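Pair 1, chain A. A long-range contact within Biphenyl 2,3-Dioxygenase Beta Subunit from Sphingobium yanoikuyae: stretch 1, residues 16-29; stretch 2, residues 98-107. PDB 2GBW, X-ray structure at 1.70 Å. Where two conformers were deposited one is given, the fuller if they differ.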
# COMPACT_ATOMS: atom_id res chain seq x y z
N ILE A 16 -16.52 29.41 16.76
CA ILE A 16 -16.37 27.96 16.98
C ILE A 16 -15.24 27.42 16.13
O ILE A 16 -14.41 26.65 16.58
CB ILE A 16 -17.71 27.24 16.70
CG1 ILE A 16 -18.77 27.60 17.75
CG2 ILE A 16 -17.46 25.72 16.68
CD1 ILE A 16 -20.24 27.12 17.34
N GLU A 17 -15.16 27.82 14.87
CA GLU A 17 -14.05 27.44 14.02
C GLU A 17 -12.68 27.88 14.59
O GLU A 17 -11.68 27.12 14.52
CB GLU A 17 -14.26 28.01 12.63
CG GLU A 17 -15.38 27.27 11.87
CD GLU A 17 -14.93 26.52 10.62
OE1 GLU A 17 -13.81 25.93 10.59
OE2 GLU A 17 -15.76 26.50 9.67
N ALA A 18 -12.60 29.13 15.06
CA ALA A 18 -11.40 29.66 15.65
C ALA A 18 -10.98 28.87 16.92
O ALA A 18 -9.80 28.57 17.09
CB ALA A 18 -11.59 31.15 15.96
N HIS A 19 -11.95 28.52 17.76
CA HIS A 19 -11.74 27.61 18.88
C HIS A 19 -11.15 26.25 18.44
O HIS A 19 -10.16 25.80 19.01
CB HIS A 19 -13.07 27.36 19.62
CG HIS A 19 -12.99 26.29 20.67
ND1 HIS A 19 -12.59 26.55 21.96
CD2 HIS A 19 -13.20 24.95 20.59
CE1 HIS A 19 -12.58 25.42 22.64
NE2 HIS A 19 -12.96 24.44 21.84
N TYR A 20 -11.77 25.63 17.45
CA TYR A 20 -11.29 24.36 16.92
C TYR A 20 -9.88 24.48 16.31
O TYR A 20 -9.06 23.58 16.50
CB TYR A 20 -12.27 23.80 15.89
CG TYR A 20 -13.45 23.03 16.47
CD1 TYR A 20 -13.46 22.60 17.78
CD2 TYR A 20 -14.54 22.73 15.68
CE1 TYR A 20 -14.54 21.89 18.29
CE2 TYR A 20 -15.61 22.02 16.18
CZ TYR A 20 -15.61 21.61 17.49
OH TYR A 20 -16.68 20.91 17.98
N ARG A 21 -9.59 25.56 15.60
CA ARG A 21 -8.23 25.77 15.03
C ARG A 21 -7.19 25.90 16.12
O ARG A 21 -6.11 25.31 16.02
CB ARG A 21 -8.23 27.01 14.10
CG ARG A 21 -8.91 26.77 12.76
CD ARG A 21 -8.70 27.97 11.78
NE ARG A 21 -9.30 29.22 12.20
CZ ARG A 21 -10.47 29.69 11.76
NH1 ARG A 21 -11.20 29.00 10.91
NH2 ARG A 21 -10.92 30.86 12.18
N ALA A 22 -7.55 26.57 17.22
CA ALA A 22 -6.63 26.72 18.37
C ALA A 22 -6.40 25.39 19.06
O ALA A 22 -5.26 25.09 19.49
CB ALA A 22 -7.10 27.86 19.36
N GLU A 23 -7.46 24.61 19.15
CA GLU A 23 -7.41 23.26 19.70
C GLU A 23 -6.43 22.40 18.91
O GLU A 23 -5.51 21.82 19.46
CB GLU A 23 -8.80 22.64 19.68
CG GLU A 23 -8.87 21.25 20.25
CD GLU A 23 -10.28 20.80 20.51
OE1 GLU A 23 -11.09 20.80 19.57
OE2 GLU A 23 -10.59 20.47 21.66
N VAL A 24 -6.64 22.33 17.60
CA VAL A 24 -5.71 21.64 16.72
C VAL A 24 -4.26 22.08 16.94
O VAL A 24 -3.37 21.26 17.00
CB VAL A 24 -6.11 21.80 15.25
CG1 VAL A 24 -4.98 21.41 14.35
CG2 VAL A 24 -7.31 20.95 14.96
N ARG A 25 -4.04 23.38 17.08
CA ARG A 25 -2.69 23.88 17.28
C ARG A 25 -2.09 23.34 18.59
O ARG A 25 -0.92 23.01 18.65
CB ARG A 25 -2.65 25.40 17.24
CG ARG A 25 -1.29 26.01 16.97
CD ARG A 25 -1.38 27.54 16.95
NE ARG A 25 -1.36 28.11 18.29
CZ ARG A 25 -2.27 28.93 18.80
NH1 ARG A 25 -3.32 29.32 18.10
NH2 ARG A 25 -2.13 29.35 20.05
N MET A 26 -2.92 23.27 19.63
CA MET A 26 -2.46 22.75 20.84
C MET A 26 -2.10 21.25 20.75
O MET A 26 -1.01 20.92 21.19
CB MET A 26 -3.55 22.88 21.91
CG MET A 26 -3.99 24.28 22.19
SD MET A 26 -2.83 25.26 23.11
CE MET A 26 -1.84 26.04 21.82
N PHE A 27 -2.86 20.47 20.01
CA PHE A 27 -2.53 19.06 19.79
C PHE A 27 -1.22 18.89 19.03
O PHE A 27 -0.39 18.06 19.39
CB PHE A 27 -3.64 18.38 19.01
CG PHE A 27 -4.94 18.25 19.75
CD1 PHE A 27 -4.98 18.28 21.12
CD2 PHE A 27 -6.12 18.11 19.05
CE1 PHE A 27 -6.16 18.16 21.78
CE2 PHE A 27 -7.31 17.99 19.71
CZ PHE A 27 -7.33 18.01 21.07
N GLN A 28 -1.06 19.66 17.97
CA GLN A 28 0.08 19.57 17.05
C GLN A 28 1.38 20.02 17.70
O GLN A 28 2.46 19.57 17.28
CB GLN A 28 -0.14 20.34 15.73
CG GLN A 28 -1.20 19.71 14.87
CD GLN A 28 -1.57 20.45 13.57
OE1 GLN A 28 -2.49 20.02 12.85
NE2 GLN A 28 -0.87 21.53 13.28
N THR A 29 1.28 20.83 18.74
CA THR A 29 2.46 21.37 19.42
C THR A 29 2.70 20.73 20.78
O THR A 29 3.61 21.15 21.49
CB THR A 29 2.39 22.91 19.57
OG1 THR A 29 1.22 23.34 20.27
CG2 THR A 29 2.44 23.62 18.21
N LYS A 98 4.82 12.91 14.82
CA LYS A 98 4.20 14.07 14.22
C LYS A 98 2.73 13.79 13.96
O LYS A 98 2.36 12.66 13.62
CB LYS A 98 4.91 14.35 12.90
CG LYS A 98 6.31 14.86 13.10
CD LYS A 98 6.73 15.74 11.92
CE LYS A 98 7.98 16.65 12.23
NZ LYS A 98 8.48 17.43 11.00
N ILE A 99 1.89 14.80 14.13
CA ILE A 99 0.47 14.59 13.86
C ILE A 99 -0.06 15.88 13.23
O ILE A 99 0.41 16.99 13.58
CB ILE A 99 -0.28 14.18 15.12
CG1 ILE A 99 -1.75 13.82 14.80
CG2 ILE A 99 -0.16 15.27 16.22
CD1 ILE A 99 -2.39 13.01 15.89
N ARG A 100 -0.93 15.75 12.27
CA ARG A 100 -1.53 16.92 11.64
C ARG A 100 -2.99 16.69 11.37
O ARG A 100 -3.38 15.70 10.85
CB ARG A 100 -0.81 17.31 10.34
CG ARG A 100 -1.08 18.71 9.87
CD ARG A 100 -0.15 19.30 8.83
NE ARG A 100 1.28 19.21 9.22
CZ ARG A 100 1.91 20.10 9.98
NH1 ARG A 100 1.31 21.23 10.44
NH2 ARG A 100 3.18 19.88 10.29
N TYR A 101 -3.81 17.68 11.71
CA TYR A 101 -5.27 17.52 11.68
C TYR A 101 -5.93 18.46 10.66
O TYR A 101 -5.61 19.66 10.57
CB TYR A 101 -5.90 17.91 13.05
CG TYR A 101 -5.52 17.12 14.27
CD1 TYR A 101 -4.30 17.32 14.91
CD2 TYR A 101 -6.41 16.26 14.86
CE1 TYR A 101 -3.95 16.61 16.05
CE2 TYR A 101 -6.06 15.53 16.00
CZ TYR A 101 -4.85 15.72 16.59
OH TYR A 101 -4.53 15.05 17.75
N PHE A 102 -6.87 17.89 9.91
CA PHE A 102 -7.64 18.59 8.92
C PHE A 102 -9.11 18.51 9.30
O PHE A 102 -9.74 17.47 9.16
CB PHE A 102 -7.35 18.04 7.54
CG PHE A 102 -5.91 18.25 7.11
CD1 PHE A 102 -4.96 17.37 7.53
CD2 PHE A 102 -5.53 19.33 6.28
CE1 PHE A 102 -3.60 17.54 7.19
CE2 PHE A 102 -4.16 19.53 5.93
CZ PHE A 102 -3.21 18.60 6.35
N VAL A 103 -9.61 19.61 9.86
CA VAL A 103 -10.96 19.67 10.40
C VAL A 103 -11.82 20.37 9.37
O VAL A 103 -11.47 21.47 8.93
CB VAL A 103 -11.01 20.39 11.77
CG1 VAL A 103 -12.45 20.52 12.30
CG2 VAL A 103 -10.12 19.71 12.75
N SER A 104 -12.94 19.77 8.99
CA SER A 104 -13.84 20.33 7.99
C SER A 104 -15.30 20.09 8.32
O SER A 104 -15.65 19.33 9.23
CB SER A 104 -13.56 19.68 6.61
OG SER A 104 -14.28 20.40 5.63
N ASN A 105 -16.17 20.80 7.59
CA ASN A 105 -17.60 20.64 7.66
C ASN A 105 -18.13 20.90 9.05
O ASN A 105 -18.91 20.12 9.56
CB ASN A 105 -18.00 19.22 7.24
CG ASN A 105 -19.12 19.26 6.22
OD1 ASN A 105 -18.88 19.63 5.05
ND2 ASN A 105 -20.33 18.98 6.65
N VAL A 106 -17.60 21.92 9.71
CA VAL A 106 -18.06 22.28 11.05
C VAL A 106 -19.49 22.84 10.91
O VAL A 106 -19.72 23.76 10.15
CB VAL A 106 -17.12 23.36 11.66
CG1 VAL A 106 -17.68 23.92 12.97
CG2 VAL A 106 -15.76 22.79 11.90
N GLU A 107 -20.46 22.24 11.60
CA GLU A 107 -21.82 22.73 11.59
C GLU A 107 -22.26 22.77 13.03
O GLU A 107 -22.21 21.77 13.73
CB GLU A 107 -22.74 21.84 10.78
CG GLU A 107 -22.52 21.96 9.26
CD GLU A 107 -23.51 21.08 8.50
OE1 GLU A 107 -23.32 19.85 8.52
OE2 GLU A 107 -24.43 21.61 7.85
O HOH W 1 -15.86 23.97 8.52
O HOH W 2 3.06 17.21 15.69

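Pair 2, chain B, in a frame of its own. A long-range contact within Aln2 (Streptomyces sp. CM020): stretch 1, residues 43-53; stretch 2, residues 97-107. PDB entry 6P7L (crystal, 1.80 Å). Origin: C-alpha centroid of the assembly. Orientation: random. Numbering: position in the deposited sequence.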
# COMPACT_ATOMS: atom_id res chain seq x y z
N PHE B 43 0.18 -3.15 -14.05
CA PHE B 43 -0.18 -4.54 -14.29
C PHE B 43 -0.91 -5.14 -13.09
O PHE B 43 -1.97 -5.75 -13.24
CB PHE B 43 1.08 -5.35 -14.59
CG PHE B 43 0.82 -6.83 -14.72
CD1 PHE B 43 0.33 -7.37 -15.89
CD2 PHE B 43 1.09 -7.68 -13.65
CE1 PHE B 43 0.12 -8.74 -15.99
CE2 PHE B 43 0.85 -9.01 -13.74
CZ PHE B 43 0.36 -9.55 -14.92
N TYR B 44 -0.37 -4.96 -11.90
CA TYR B 44 -0.95 -5.59 -10.73
C TYR B 44 -2.28 -4.94 -10.32
O TYR B 44 -3.21 -5.64 -9.90
CB TYR B 44 0.04 -5.50 -9.58
CG TYR B 44 1.15 -6.51 -9.58
CD1 TYR B 44 0.91 -7.85 -9.80
CD2 TYR B 44 2.47 -6.11 -9.40
CE1 TYR B 44 1.94 -8.77 -9.81
CE2 TYR B 44 3.47 -7.02 -9.36
CZ TYR B 44 3.24 -8.34 -9.58
OH TYR B 44 4.24 -9.26 -9.58
N ALA B 45 -2.38 -3.62 -10.46
CA ALA B 45 -3.64 -2.96 -10.15
C ALA B 45 -4.75 -3.53 -11.04
O ALA B 45 -5.83 -3.89 -10.55
CB ALA B 45 -3.50 -1.44 -10.35
N ARG B 46 -4.48 -3.63 -12.34
CA ARG B 46 -5.49 -4.14 -13.26
C ARG B 46 -5.73 -5.63 -13.01
O ARG B 46 -6.88 -6.10 -13.05
CB ARG B 46 -5.05 -3.87 -14.69
CG ARG B 46 -5.04 -2.32 -15.01
CD ARG B 46 -4.87 -1.94 -16.43
NE ARG B 46 -5.49 -0.62 -16.66
CZ ARG B 46 -4.89 0.54 -16.47
NH1 ARG B 46 -3.63 0.58 -16.06
NH2 ARG B 46 -5.53 1.68 -16.70
N GLN B 47 -4.67 -6.38 -12.72
CA GLN B 47 -4.86 -7.81 -12.49
C GLN B 47 -5.75 -8.07 -11.28
O GLN B 47 -6.64 -8.94 -11.31
CB GLN B 47 -3.51 -8.49 -12.29
CG GLN B 47 -3.55 -10.02 -12.30
CD GLN B 47 -2.22 -10.62 -11.94
OE1 GLN B 47 -1.68 -10.34 -10.86
NE2 GLN B 47 -1.66 -11.43 -12.85
N MET B 48 -5.51 -7.34 -10.18
CA MET B 48 -6.30 -7.58 -8.97
C MET B 48 -7.70 -6.97 -9.11
O MET B 48 -8.67 -7.53 -8.57
CB MET B 48 -5.61 -7.02 -7.72
CG MET B 48 -4.39 -7.80 -7.23
SD MET B 48 -4.74 -9.56 -6.94
CE MET B 48 -4.15 -10.12 -8.46
N HIS B 49 -7.84 -5.85 -9.83
CA HIS B 49 -9.19 -5.34 -10.07
C HIS B 49 -10.04 -6.40 -10.73
O HIS B 49 -11.21 -6.60 -10.36
CB HIS B 49 -9.20 -4.08 -10.92
CG HIS B 49 -8.69 -2.85 -10.21
ND1 HIS B 49 -8.75 -1.59 -10.78
CD2 HIS B 49 -8.11 -2.69 -9.00
CE1 HIS B 49 -8.25 -0.71 -9.94
NE2 HIS B 49 -7.82 -1.35 -8.86
N ARG B 50 -9.47 -7.12 -11.70
CA ARG B 50 -10.22 -8.14 -12.42
C ARG B 50 -10.57 -9.28 -11.48
O ARG B 50 -11.72 -9.75 -11.45
CB ARG B 50 -9.43 -8.65 -13.62
CG ARG B 50 -9.15 -7.64 -14.71
CD ARG B 50 -8.41 -8.28 -15.86
NE ARG B 50 -7.99 -7.31 -16.89
CZ ARG B 50 -7.43 -7.64 -18.05
NH1 ARG B 50 -7.25 -8.92 -18.37
NH2 ARG B 50 -7.05 -6.70 -18.89
N MET B 51 -9.59 -9.75 -10.71
CA MET B 51 -9.86 -10.88 -9.84
C MET B 51 -10.89 -10.53 -8.79
O MET B 51 -11.86 -11.28 -8.57
CB MET B 51 -8.62 -11.39 -9.16
CG MET B 51 -8.95 -12.79 -8.65
SD MET B 51 -7.54 -13.75 -8.29
CE MET B 51 -6.82 -12.69 -7.07
N ASP B 52 -10.71 -9.40 -8.12
CA ASP B 52 -11.64 -9.00 -7.06
C ASP B 52 -13.02 -8.66 -7.61
O ASP B 52 -14.00 -8.70 -6.86
CB ASP B 52 -11.08 -7.80 -6.29
CG ASP B 52 -9.84 -8.15 -5.47
OD1 ASP B 52 -9.72 -9.30 -5.01
OD2 ASP B 52 -8.98 -7.27 -5.29
N GLY B 53 -13.10 -8.28 -8.88
CA GLY B 53 -14.35 -7.97 -9.51
C GLY B 53 -15.04 -9.15 -10.16
O GLY B 53 -16.04 -8.96 -10.87
N ALA B 97 -19.53 -11.85 -0.16
CA ALA B 97 -18.90 -10.64 0.33
C ALA B 97 -17.82 -10.20 -0.68
O ALA B 97 -17.53 -10.92 -1.66
CB ALA B 97 -18.30 -10.89 1.70
N GLN B 98 -17.27 -9.02 -0.46
CA GLN B 98 -16.40 -8.38 -1.44
C GLN B 98 -14.95 -8.45 -1.02
O GLN B 98 -14.55 -7.76 -0.07
CB GLN B 98 -16.80 -6.91 -1.63
CG GLN B 98 -15.90 -6.15 -2.64
CD GLN B 98 -15.94 -6.74 -4.05
OE1 GLN B 98 -17.00 -6.76 -4.71
NE2 GLN B 98 -14.79 -7.20 -4.53
N PRO B 99 -14.11 -9.21 -1.72
CA PRO B 99 -12.68 -9.21 -1.40
C PRO B 99 -11.98 -8.02 -2.01
O PRO B 99 -12.34 -7.55 -3.09
CB PRO B 99 -12.19 -10.50 -2.07
CG PRO B 99 -13.09 -10.60 -3.28
CD PRO B 99 -14.44 -10.13 -2.82
N ARG B 100 -10.90 -7.60 -1.34
CA ARG B 100 -9.96 -6.65 -1.93
C ARG B 100 -8.56 -7.14 -1.59
O ARG B 100 -8.26 -7.41 -0.42
CB ARG B 100 -10.17 -5.21 -1.45
CG ARG B 100 -11.52 -4.62 -1.81
CD ARG B 100 -11.61 -4.29 -3.28
NE ARG B 100 -12.96 -3.82 -3.66
CZ ARG B 100 -13.44 -3.88 -4.90
NH1 ARG B 100 -12.69 -4.39 -5.85
NH2 ARG B 100 -14.66 -3.43 -5.18
N HIS B 101 -7.73 -7.29 -2.63
CA HIS B 101 -6.33 -7.69 -2.46
C HIS B 101 -5.51 -6.43 -2.25
O HIS B 101 -5.70 -5.44 -2.97
CB HIS B 101 -5.80 -8.47 -3.67
CG HIS B 101 -6.19 -9.91 -3.67
ND1 HIS B 101 -7.49 -10.33 -3.90
CD2 HIS B 101 -5.48 -11.04 -3.42
CE1 HIS B 101 -7.55 -11.65 -3.83
NE2 HIS B 101 -6.35 -12.10 -3.54
N TRP B 102 -4.61 -6.47 -1.27
CA TRP B 102 -3.70 -5.39 -0.93
C TRP B 102 -2.28 -5.92 -1.04
O TRP B 102 -1.93 -6.90 -0.37
CB TRP B 102 -3.98 -4.91 0.51
CG TRP B 102 -5.34 -4.42 0.72
CD1 TRP B 102 -6.45 -5.19 0.96
CD2 TRP B 102 -5.79 -3.07 0.71
NE1 TRP B 102 -7.56 -4.40 1.12
CE2 TRP B 102 -7.19 -3.09 0.95
CE3 TRP B 102 -5.16 -1.84 0.51
CZ2 TRP B 102 -7.94 -1.93 1.01
CZ3 TRP B 102 -5.93 -0.70 0.55
CH2 TRP B 102 -7.30 -0.76 0.80
N PHE B 103 -1.45 -5.27 -1.85
CA PHE B 103 -0.04 -5.61 -2.00
C PHE B 103 0.77 -4.46 -1.43
O PHE B 103 0.35 -3.29 -1.53
CB PHE B 103 0.39 -5.77 -3.45
CG PHE B 103 -0.26 -6.89 -4.19
CD1 PHE B 103 -1.11 -7.81 -3.58
CD2 PHE B 103 0.03 -7.05 -5.54
CE1 PHE B 103 -1.67 -8.82 -4.32
CE2 PHE B 103 -0.52 -8.05 -6.27
CZ PHE B 103 -1.38 -8.94 -5.67
N ASP B 104 1.94 -4.77 -0.89
CA ASP B 104 2.84 -3.74 -0.40
C ASP B 104 4.24 -4.32 -0.27
O ASP B 104 4.45 -5.54 -0.38
CB ASP B 104 2.32 -3.19 0.93
CG ASP B 104 2.76 -1.77 1.22
OD1 ASP B 104 3.33 -1.08 0.33
OD2 ASP B 104 2.50 -1.35 2.37
N MET B 105 5.20 -3.41 -0.04
CA MET B 105 6.61 -3.74 0.19
C MET B 105 7.16 -4.58 -0.97
O MET B 105 7.75 -5.66 -0.77
CB MET B 105 6.83 -4.51 1.50
CG MET B 105 6.73 -3.81 2.84
SD MET B 105 7.49 -2.19 3.03
CE MET B 105 5.91 -1.50 2.52
N MET B 106 6.97 -4.08 -2.19
CA MET B 106 7.27 -4.84 -3.40
C MET B 106 8.66 -4.53 -3.95
O MET B 106 8.94 -3.37 -4.29
CB MET B 106 6.24 -4.57 -4.48
CG MET B 106 6.46 -5.38 -5.71
SD MET B 106 5.25 -4.94 -6.98
CE MET B 106 3.72 -5.47 -6.17
N THR B 107 9.51 -5.56 -4.04
CA THR B 107 10.78 -5.48 -4.75
C THR B 107 10.53 -5.83 -6.22
O THR B 107 9.67 -6.67 -6.55
CB THR B 107 11.86 -6.42 -4.18
OG1 THR B 107 11.42 -7.78 -4.27
CG2 THR B 107 12.21 -6.05 -2.72
O HOH W 3 -12.68 -4.68 -9.02

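What arrangement do the two pairs share? In each, a helix packs against a strand and runs nearly antiparallel to it: the axes approach to 8.3 Å at 168° in pair 1 and to 8.2 Å at 161° in pair 2. Fourteen central residues superpose with an RMSD of 0.7 Å. The backbones converge toward the C-terminal end of the helix, where CA of Gln28(A) lies 5.9 Å from CA of Ile99(A), and CA of the matching Asp52(B) lies 5.8 Å from CA of Pro99(B).

How is the helix end fastened to the strand? Both pairs use a side-chain oxygen to meet the same backbone amide. In pair 1, Tyr101(A) N donates to Gln28(A) OE1 at 2.9 Å; in pair 2, His101(B) N donates to Asp52(B) OD2, also at 2.9 Å. The longer glutamine starts sideways and reaches in with its end, whereas the shorter aspartate already points toward the strand. Its second oxygen finds a further partner, since His101(B) ND1 donates to Asp52(B) OD1 at 2.7 Å. The imidazole thus offers a donor where the tyrosine ring has carbon: Gln28(A) OE1 lies 3.8 Å from Tyr101(A) CD1. Pair 2 adds another tie, from Gln98(B) NE2 to the backbone Asp52(B) O at 2.9 Å.

What packs against the aromatic ring at position 101? In pair 1, Phe27(A) covers one face of Tyr101(A), with Phe27(A) CB 3.5 Å from Tyr101(A) CE1 and the two ring planes inclined at 40°. The matching Met51(B) does the job with a methyl group, its CE 3.8 Å from the centroid of the His101(B) ring in a CH-pi contact. The next turn back also contributes: Val24(A) CG1 lies 3.8 Å from Tyr101(A) CB, while Met48(B) SD approaches His101(B) CG to 3.6 Å.

How is the space near the tyrosine found in both pairs filled? Tyr20(A) and Tyr44(B) match closely, but the strand residues nearby differ in size. In pair 1 the strand carries valines: Val106(A) CG2 meets the edge of the Tyr20(A) ring, 4.0 Å from Tyr20(A) CD2, while Val103(A) CG2 meets Val24(A) CG2 at 3.8 Å. In pair 2, Phe103(B) takes the place of Val103(A) and reaches both helix residues, its CZ 3.6 Å from Met48(B) CG and its edge directed at the face of Tyr44(B). Met106(B) extends its CE to 3.5 Å from Tyr44(B) CD2, filling the position of Val106(A) with a longer, unbranched chain.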